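Local structure of translation initiation factor eIF2B, subunit delta (Archaeoglobus fulgidus, 1T5O) at residues I181-C186 with I207-I212; E72-L77 with A104-E109; E282-E287 with P307-T312. The protein probably catalyses the interconversion of 5-methylthioribose 1-phosphate and 5-methylthioribulose 1-phosphate, an isomerase step of methionine biosynthesis. One frame throughout, in Å; residues are numbered along the deposited sequence.

Contact 1 of 3, residues I181-C186 with I207-I212; sequences IRVIAC and IDVTLI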
loop_
_atom_site.group_PDB
_atom_site.type_symbol
_atom_site.label_atom_id
_atom_site.label_comp_id
_atom_site.label_asym_id
_atom_site.label_seq_id
_atom_site.Cartn_x
_atom_site.Cartn_y
_atom_site.Cartn_z
ATOM N N ILE A 181 20.698 12.868 -9.743
ATOM C CA ILE A 181 20.040 11.730 -9.119
ATOM C C ILE A 181 18.549 12.050 -8.980
ATOM O O ILE A 181 18.182 13.154 -8.594
ATOM C CB ILE A 181 20.624 11.419 -7.677
ATOM C CG1 ILE A 181 22.137 11.157 -7.738
ATOM C CG2 ILE A 181 19.909 10.177 -7.068
ATOM C CD1 ILE A 181 22.515 9.942 -8.537
ATOM N N ARG A 182 17.696 11.089 -9.305
ATOM C CA ARG A 182 16.254 11.253 -9.159
ATOM C C ARG A 182 15.779 10.153 -8.201
ATOM O O ARG A 182 16.376 9.076 -8.126
ATOM C CB ARG A 182 15.548 11.087 -10.499
ATOM C CG ARG A 182 15.861 12.174 -11.515
ATOM C CD ARG A 182 14.987 11.980 -12.740
ATOM N NE ARG A 182 15.733 11.563 -13.916
ATOM C CZ ARG A 182 16.615 10.568 -13.943
ATOM N NH1 ARG A 182 16.879 9.872 -12.839
ATOM N NH2 ARG A 182 17.237 10.264 -15.079
ATOM N N VAL A 183 14.704 10.411 -7.477
ATOM C CA VAL A 183 14.224 9.425 -6.513
ATOM C C VAL A 183 12.802 8.968 -6.785
ATOM O O VAL A 183 11.962 9.765 -7.211
ATOM C CB VAL A 183 14.268 10.025 -5.078
ATOM C CG1 VAL A 183 13.604 9.079 -4.051
ATOM C CG2 VAL A 183 15.731 10.318 -4.693
ATOM N N ILE A 184 12.547 7.680 -6.574
ATOM C CA ILE A 184 11.190 7.191 -6.674
ATOM C C ILE A 184 10.884 6.798 -5.231
ATOM O O ILE A 184 11.564 5.960 -4.657
ATOM C CB ILE A 184 11.067 5.998 -7.605
ATOM C CG1 ILE A 184 11.263 6.473 -9.055
ATOM C CG2 ILE A 184 9.674 5.322 -7.412
ATOM C CD1 ILE A 184 11.258 5.347 -10.075
ATOM N N ALA A 185 9.848 7.391 -4.650
ATOM C CA ALA A 185 9.495 7.120 -3.259
ATOM C C ALA A 185 8.188 6.360 -3.084
ATOM O O ALA A 185 7.152 6.769 -3.619
ATOM C CB ALA A 185 9.406 8.445 -2.487
ATOM N N CYS A 186 8.230 5.264 -2.329
ATOM C CA CYS A 186 7.018 4.493 -2.032
ATOM C C CYS A 186 6.243 5.218 -0.946
ATOM O O CYS A 186 6.843 5.647 0.040
ATOM C CB CYS A 186 7.401 3.095 -1.549
ATOM S SG CYS A 186 8.092 2.167 -2.907
ATOM N N ILE A 207 15.356 18.045 -4.996
ATOM C CA ILE A 207 15.739 16.746 -5.541
ATOM C C ILE A 207 14.512 16.127 -6.212
ATOM O O ILE A 207 13.452 16.056 -5.594
ATOM C CB ILE A 207 16.273 15.847 -4.416
ATOM C CG1 ILE A 207 17.514 16.538 -3.814
ATOM C CG2 ILE A 207 16.582 14.463 -4.953
ATOM C CD1 ILE A 207 18.272 15.755 -2.763
ATOM N N ASP A 208 14.649 15.715 -7.475
ATOM C CA ASP A 208 13.522 15.122 -8.214
ATOM C C ASP A 208 13.000 13.877 -7.494
ATOM O O ASP A 208 13.782 13.022 -7.068
ATOM C CB ASP A 208 13.928 14.714 -9.628
ATOM C CG ASP A 208 14.208 15.905 -10.529
ATOM O OD1 ASP A 208 14.700 15.691 -11.666
ATOM O OD2 ASP A 208 13.937 17.053 -10.113
ATOM N N VAL A 209 11.689 13.803 -7.344
ATOM C CA VAL A 209 11.047 12.663 -6.694
ATOM C C VAL A 209 9.686 12.385 -7.334
ATOM O O VAL A 209 8.918 13.310 -7.658
ATOM C CB VAL A 209 10.859 12.891 -5.155
ATOM C CG1 VAL A 209 9.903 14.076 -4.905
ATOM C CG2 VAL A 209 10.302 11.584 -4.476
ATOM N N THR A 210 9.412 11.099 -7.541
ATOM C CA THR A 210 8.141 10.640 -8.083
ATOM C C THR A 210 7.557 9.684 -7.025
ATOM O O THR A 210 8.254 8.798 -6.518
ATOM C CB THR A 210 8.339 9.906 -9.430
ATOM O OG1 THR A 210 9.009 10.785 -10.331
ATOM C CG2 THR A 210 6.997 9.509 -10.047
ATOM N N LEU A 211 6.286 9.894 -6.712
ATOM C CA LEU A 211 5.529 9.155 -5.690
ATOM C C LEU A 211 4.770 8.006 -6.320
ATOM O O LEU A 211 4.094 8.187 -7.335
ATOM C CB LEU A 211 4.505 10.100 -5.054
ATOM C CG LEU A 211 4.016 10.039 -3.595
ATOM C CD1 LEU A 211 2.599 10.493 -3.543
ATOM C CD2 LEU A 211 4.167 8.677 -2.985
ATOM N N ILE A 212 4.874 6.824 -5.714
ATOM C CA ILE A 212 4.167 5.630 -6.212
ATOM C C ILE A 212 3.649 4.902 -5.012
ATOM O O ILE A 212 4.059 5.198 -3.890
ATOM C CB ILE A 212 5.099 4.620 -6.943
ATOM C CG1 ILE A 212 6.237 4.128 -6.014
ATOM C CG2 ILE A 212 5.676 5.250 -8.168
ATOM C CD1 ILE A 212 7.050 2.961 -6.637
HETATM O O HOH W 1 17.326 15.565 -8.901
HETATM O O HOH W 2 11.708 10.796 -9.898
#
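Strands 182-186 and 208-212 run parallel, their axes 4.6 Å apart, and four backbone bonds lace them together. Val-183 and Ala-185 each use both N and O, giving to Asp-208 O and Thr-210 O and receiving from Thr-210 N and Ile-212 N; the bond from Ala-185 N to Thr-210 O, 2.8 Å, lies nearly along the C=O axis. Packing is tightest toward the C-terminal end, where Ile-212, its CG1 crowded between backbone N and carbonyl carbon (chi1 59°), brings CD1 to 3.6 Å from CG2 of Ile-184 and beside SG of Cys-186. On the other face CG2 of Val-209 meets CB of Ala-185 at 3.8 Å, facing helix 193-204, which completes a beta-alpha-beta crossover in this Rossmann-like sheet; strand 208-212 continues the sheet into the second subunit. The N-terminal end is loose and wet: one water joins Ile-181 O to Asp-208 N, and Arg-182 and Asp-208 lie side by side, yet the guanidinium pairs with Glu-180. Further along, on the Arg-182 and Asp-208 face, a second water joins Val-183 O to Thr-210 OG1. Cohesion therefore rests on backbone bonds and buried hydrocarbon, while the neighbouring opposite charges would add at most a weak attraction.

Contact 2 of 3, residues E72-L77 with A104-E109; sequences ELKEHL and AALKGE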
loop_
_atom_site.group_PDB
_atom_site.type_symbol
_atom_site.label_atom_id
_atom_site.label_comp_id
_atom_site.label_asym_id
_atom_site.label_seq_id
_atom_site.Cartn_x
_atom_site.Cartn_y
_atom_site.Cartn_z
ATOM N N GLU A 72 19.238 20.490 44.242
ATOM C CA GLU A 72 17.808 20.455 43.970
ATOM C C GLU A 72 17.670 20.302 42.459
ATOM O O GLU A 72 16.834 19.539 41.963
ATOM C CB GLU A 72 17.154 21.757 44.442
ATOM C CG GLU A 72 17.524 22.131 45.876
ATOM C CD GLU A 72 16.583 23.155 46.485
ATOM O OE1 GLU A 72 16.441 24.263 45.920
ATOM O OE2 GLU A 72 15.984 22.840 47.538
ATOM N N LEU A 73 18.513 21.033 41.738
ATOM C CA LEU A 73 18.535 20.982 40.284
ATOM C C LEU A 73 18.800 19.543 39.856
ATOM O O LEU A 73 18.015 18.963 39.106
ATOM C CB LEU A 73 19.629 21.898 39.735
ATOM C CG LEU A 73 19.899 21.790 38.229
ATOM C CD1 LEU A 73 18.602 22.009 37.462
ATOM C CD2 LEU A 73 20.959 22.801 37.818
ATOM N N LYS A 74 19.900 18.974 40.351
ATOM C CA LYS A 74 20.276 17.599 40.031
ATOM C C LYS A 74 19.153 16.584 40.302
ATOM O O LYS A 74 18.862 15.717 39.467
ATOM C CB LYS A 74 21.518 17.185 40.823
ATOM C CG LYS A 74 22.757 18.036 40.586
ATOM C CD LYS A 74 23.986 17.364 41.214
ATOM C CE LYS A 74 25.242 18.199 41.035
ATOM N NZ LYS A 74 25.503 18.514 39.611
ATOM N N GLU A 75 18.540 16.685 41.477
ATOM C CA GLU A 75 17.457 15.785 41.841
ATOM C C GLU A 75 16.364 15.878 40.772
ATOM O O GLU A 75 15.826 14.863 40.320
ATOM C CB GLU A 75 16.897 16.174 43.215
ATOM C CG GLU A 75 15.904 15.176 43.786
ATOM C CD GLU A 75 15.406 15.556 45.178
ATOM O OE1 GLU A 75 14.759 14.696 45.822
ATOM O OE2 GLU A 75 15.653 16.707 45.624
ATOM N N HIS A 76 16.046 17.108 40.367
ATOM C CA HIS A 76 15.033 17.359 39.343
ATOM C C HIS A 76 15.415 16.685 38.015
ATOM O O HIS A 76 14.571 16.087 37.346
ATOM C CB HIS A 76 14.867 18.868 39.121
ATOM C CG HIS A 76 13.922 19.217 38.011
ATOM N ND1 HIS A 76 12.560 19.016 38.095
ATOM C CD2 HIS A 76 14.146 19.751 36.785
ATOM C CE1 HIS A 76 11.985 19.410 36.972
ATOM N NE2 HIS A 76 12.926 19.860 36.161
ATOM N N LEU A 77 16.686 16.779 37.639
ATOM C CA LEU A 77 17.128 16.172 36.390
ATOM C C LEU A 77 16.919 14.655 36.381
ATOM O O LEU A 77 16.481 14.088 35.376
ATOM C CB LEU A 77 18.597 16.501 36.126
ATOM C CG LEU A 77 18.895 17.984 35.908
ATOM C CD1 LEU A 77 20.335 18.146 35.463
ATOM C CD2 LEU A 77 17.949 18.569 34.860
ATOM N N ALA A 104 26.469 13.903 32.040
ATOM C CA ALA A 104 27.321 15.084 31.881
ATOM C C ALA A 104 26.926 16.256 32.774
ATOM O O ALA A 104 27.783 16.913 33.392
ATOM C CB ALA A 104 27.327 15.541 30.419
ATOM N N ALA A 105 25.631 16.531 32.822
ATOM C CA ALA A 105 25.133 17.649 33.614
ATOM C C ALA A 105 25.430 17.455 35.100
ATOM O O ALA A 105 25.873 18.379 35.776
ATOM C CB ALA A 105 23.625 17.820 33.387
ATOM N N LEU A 106 25.184 16.250 35.599
ATOM C CA LEU A 106 25.422 15.953 37.003
ATOM C C LEU A 106 26.876 16.196 37.412
ATOM O O LEU A 106 27.184 16.282 38.599
ATOM C CB LEU A 106 25.018 14.512 37.304
ATOM C CG LEU A 106 23.514 14.251 37.203
ATOM C CD1 LEU A 106 23.231 12.831 37.648
ATOM C CD2 LEU A 106 22.741 15.239 38.067
ATOM N N LYS A 107 27.759 16.307 36.424
ATOM C CA LYS A 107 29.175 16.552 36.669
ATOM C C LYS A 107 29.439 18.008 37.076
ATOM O O LYS A 107 30.538 18.348 37.516
ATOM C CB LYS A 107 29.983 16.198 35.420
ATOM C CG LYS A 107 30.618 14.813 35.467
ATOM C CD LYS A 107 30.678 14.166 34.085
ATOM C CE LYS A 107 31.828 13.165 34.011
ATOM N NZ LYS A 107 31.837 12.363 32.751
ATOM N N GLY A 108 28.427 18.860 36.926
ATOM C CA GLY A 108 28.572 20.253 37.300
ATOM C C GLY A 108 28.504 20.415 38.814
ATOM O O GLY A 108 27.866 19.613 39.506
ATOM N N GLU A 109 29.162 21.452 39.332
ATOM C CA GLU A 109 29.184 21.710 40.767
ATOM C C GLU A 109 28.427 22.978 41.159
ATOM O O GLU A 109 28.366 23.332 42.332
ATOM C CB GLU A 109 30.632 21.782 41.257
ATOM C CG GLU A 109 31.109 20.520 41.968
ATOM C CD GLU A 109 30.622 20.447 43.412
ATOM O OE1 GLU A 109 30.932 19.451 44.112
ATOM O OE2 GLU A 109 29.932 21.392 43.855
#
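Residues 72-77 form a continuous piece of helix 70-85, whereas 104-109 passes from helix 92-105 into a type I turn from Ala-105 to Gly-108, in which Gly-108 N bonds to Ala-105 O. The backbones come nearest at Lys-74 and Leu-106, whose CA atoms are 6.2 Å apart. From there the Lys-74 side chain, CG anti to its carbonyl carbon (chi1 -59°), runs out nearly straight and bends at its last torsion (chi4 -56°). That bend delivers NZ to two carbonyls: Gly-108 O at 2.6 Å and Leu-106 O at 3.0 Å, both approached from above the carbonyl plane. The ammonium thus sits close to where helix 92-105 gives way to the turn, and the helix dipole would probably favour its charge. Consecutive helices 70-85 and 92-105 meet here start to end, as in an antiparallel helical hairpin, and helix 111-141 packs on both, Val-114 touching Lys-74 and Leu-77, Ala-118 touching Ala-105. An alanine in place of Lys-74 would lose both NZ bonds and the CG and CD contacts with Leu-106, and would probably leave the turn less firmly held. CD2 of Leu-106 crosses the lysine chain obliquely, 3.6 Å from CB of Lys-74. One helical turn on, CD1 of Leu-77 reaches CB of Ala-105 at 3.9 Å.

Contact 3 of 3, residues E282-E287 with P307-T312; sequences EERPRE and PAFDPT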
loop_
_atom_site.group_PDB
_atom_site.type_symbol
_atom_site.label_atom_id
_atom_site.label_comp_id
_atom_site.label_asym_id
_atom_site.label_seq_id
_atom_site.Cartn_x
_atom_site.Cartn_y
_atom_site.Cartn_z
ATOM N N GLU A 282 6.511 -5.798 17.053
ATOM C CA GLU A 282 5.298 -5.255 17.641
ATOM C C GLU A 282 4.220 -4.960 16.600
ATOM O O GLU A 282 4.513 -4.654 15.449
ATOM C CB GLU A 282 5.663 -3.971 18.386
ATOM C CG GLU A 282 6.779 -3.184 17.674
ATOM C CD GLU A 282 7.634 -2.331 18.631
ATOM O OE1 GLU A 282 7.955 -2.810 19.753
ATOM O OE2 GLU A 282 8.000 -1.191 18.258
ATOM N N GLU A 283 2.969 -5.046 17.027
ATOM C CA GLU A 283 1.822 -4.756 16.189
ATOM C C GLU A 283 1.485 -3.287 16.441
ATOM O O GLU A 283 1.586 -2.844 17.568
ATOM C CB GLU A 283 0.632 -5.595 16.632
ATOM C CG GLU A 283 0.533 -6.966 16.015
ATOM C CD GLU A 283 0.111 -6.887 14.583
ATOM O OE1 GLU A 283 -1.063 -6.526 14.306
ATOM O OE2 GLU A 283 0.973 -7.178 13.734
ATOM N N ARG A 284 1.084 -2.558 15.400
ATOM C CA ARG A 284 0.689 -1.154 15.516
ATOM C C ARG A 284 -0.838 -1.119 15.557
ATOM O O ARG A 284 -1.494 -2.088 15.171
ATOM C CB ARG A 284 1.217 -0.331 14.332
ATOM C CG ARG A 284 2.749 -0.112 14.359
ATOM C CD ARG A 284 3.236 0.615 15.623
ATOM N NE ARG A 284 4.700 0.766 15.686
ATOM C CZ ARG A 284 5.511 0.120 16.538
ATOM N NH1 ARG A 284 5.021 -0.741 17.425
ATOM N NH2 ARG A 284 6.820 0.340 16.509
ATOM N N PRO A 285 -1.425 -0.004 16.019
ATOM C CA PRO A 285 -2.885 0.154 16.125
ATOM C C PRO A 285 -3.672 -0.275 14.884
ATOM O O PRO A 285 -3.379 0.156 13.778
ATOM C CB PRO A 285 -3.050 1.649 16.404
ATOM C CG PRO A 285 -1.794 1.972 17.191
ATOM C CD PRO A 285 -0.736 1.258 16.366
ATOM N N ARG A 286 -4.681 -1.109 15.081
ATOM C CA ARG A 286 -5.501 -1.582 13.978
ATOM C C ARG A 286 -6.234 -0.446 13.251
ATOM O O ARG A 286 -6.600 -0.585 12.074
ATOM C CB ARG A 286 -6.506 -2.633 14.481
ATOM C CG ARG A 286 -7.486 -2.139 15.555
ATOM C CD ARG A 286 -8.375 -3.271 16.043
ATOM N NE ARG A 286 -9.300 -3.765 15.018
ATOM C CZ ARG A 286 -10.475 -3.207 14.737
ATOM N NH1 ARG A 286 -10.879 -2.128 15.400
ATOM N NH2 ARG A 286 -11.266 -3.746 13.818
ATOM N N GLU A 287 -6.426 0.691 13.909
ATOM C CA GLU A 287 -7.171 1.758 13.233
ATOM C C GLU A 287 -6.414 2.387 12.064
ATOM O O GLU A 287 -7.014 3.048 11.226
ATOM C CB GLU A 287 -7.627 2.844 14.221
ATOM C CG GLU A 287 -6.600 3.897 14.614
ATOM C CD GLU A 287 -7.267 5.211 15.048
ATOM O OE1 GLU A 287 -6.795 5.840 16.033
ATOM O OE2 GLU A 287 -8.262 5.623 14.396
ATOM N N PRO A 307 1.933 -5.511 11.492
ATOM C CA PRO A 307 3.291 -5.508 12.060
ATOM C C PRO A 307 4.003 -4.187 11.758
ATOM O O PRO A 307 3.817 -3.608 10.689
ATOM C CB PRO A 307 3.964 -6.686 11.367
ATOM C CG PRO A 307 3.272 -6.662 9.966
ATOM C CD PRO A 307 1.822 -6.453 10.358
ATOM N N ALA A 308 4.839 -3.727 12.683
ATOM C CA ALA A 308 5.533 -2.450 12.497
ATOM C C ALA A 308 6.742 -2.541 11.573
ATOM O O ALA A 308 7.090 -1.567 10.904
ATOM C CB ALA A 308 5.971 -1.874 13.881
ATOM N N PHE A 309 7.384 -3.701 11.550
ATOM C CA PHE A 309 8.568 -3.907 10.726
ATOM C C PHE A 309 8.549 -5.291 10.124
ATOM O O PHE A 309 7.715 -6.128 10.474
ATOM C CB PHE A 309 9.852 -3.885 11.591
ATOM C CG PHE A 309 9.949 -2.723 12.546
ATOM C CD1 PHE A 309 9.549 -2.861 13.866
ATOM C CD2 PHE A 309 10.445 -1.498 12.116
ATOM C CE1 PHE A 309 9.636 -1.794 14.753
ATOM C CE2 PHE A 309 10.538 -0.423 12.987
ATOM C CZ PHE A 309 10.134 -0.566 14.311
ATOM N N ASP A 310 9.505 -5.532 9.231
ATOM C CA ASP A 310 9.731 -6.862 8.711
ATOM C C ASP A 310 11.243 -7.070 8.639
ATOM O O ASP A 310 12.015 -6.115 8.695
ATOM C CB ASP A 310 9.049 -7.152 7.339
ATOM C CG ASP A 310 9.400 -6.160 6.213
ATOM O OD1 ASP A 310 10.487 -5.539 6.177
ATOM O OD2 ASP A 310 8.546 -6.053 5.301
ATOM N N PRO A 311 11.687 -8.325 8.591
ATOM C CA PRO A 311 13.116 -8.619 8.508
ATOM C C PRO A 311 13.503 -8.898 7.050
ATOM O O PRO A 311 12.849 -9.676 6.368
ATOM C CB PRO A 311 13.278 -9.854 9.386
ATOM C CG PRO A 311 11.886 -10.554 9.333
ATOM C CD PRO A 311 10.877 -9.527 8.880
ATOM N N THR A 312 14.531 -8.220 6.568
ATOM C CA THR A 312 15.023 -8.441 5.214
ATOM C C THR A 312 16.297 -9.286 5.404
ATOM O O THR A 312 17.235 -8.843 6.082
ATOM C CB THR A 312 15.407 -7.092 4.508
ATOM O OG1 THR A 312 14.228 -6.323 4.232
ATOM C CG2 THR A 312 16.148 -7.357 3.214
#
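The guanidinium of Arg-284 has the methyl group of Ala-308 over the centre of one face, with CB 3.3 Å above the plane. At its edge, in the plane, lies the carboxylate of Glu-282: NH2 of Arg-284 gives a 2.6 Å salt-bridged hydrogen bond to OE2 of Glu-282, the acceptor only 2° out of the guanidinium plane and using its anti lone pair. The same OE2 stands at the edge of the Phe-309 ring, 3.9 Å from its CE1. Ring and guanidinium planes are turned 82° apart, and NH2 approaches the ring obliquely. Torsions gather these groups: Glu-282 takes the crowded first position (chi1 35°), between backbone N and carbonyl carbon, while the Arg-284 chain folds at chi2 and passes CG along the Ala-308 methyl. At the backbone, the loop preceding helix 287-290 meets the entry to strand 309-313, within this chain an outer strand of a three-stranded antiparallel sheet, where Ala-308 N bonds to Glu-282 O at 2.9 Å, nearly along the C=O axis. Phe-309 also packs against Asp-234, the predicted proton donor, which places this ring beside the probable active site. The Glu-283 chain, bent at chi2, brings OE2 to 3.0 Å from Pro-307 N, which has no hydrogen to give, while OE1 accepts from the backbone N of Asn-306. Pro-307 touches Ile-245 of its own chain and also packs on Met-216 of the second subunit.

Contact 1 is the buried one, nine of its twelve touching residues being enclosed; contacts 2 and 3 are only partly buried. None shares a helix or strand with another: contact 1 joins neighbouring strands of the large mixed sheet, contact 2 belongs to a helical region, and contact 3 ties a loop to the small antiparallel sheet. Contacts 1 and 2 lie on opposite sides of the chain's centre, their own centres about 47 Å apart. Chemistry follows place: backbone pairing with apolar packing in the first, a lysine on turn carbonyls in the second, a salt-bridged guanidinium on a methyl in the third. Contacts 1 and 3 both reach the second subunit; contact 2 touches no other chain of the assembly.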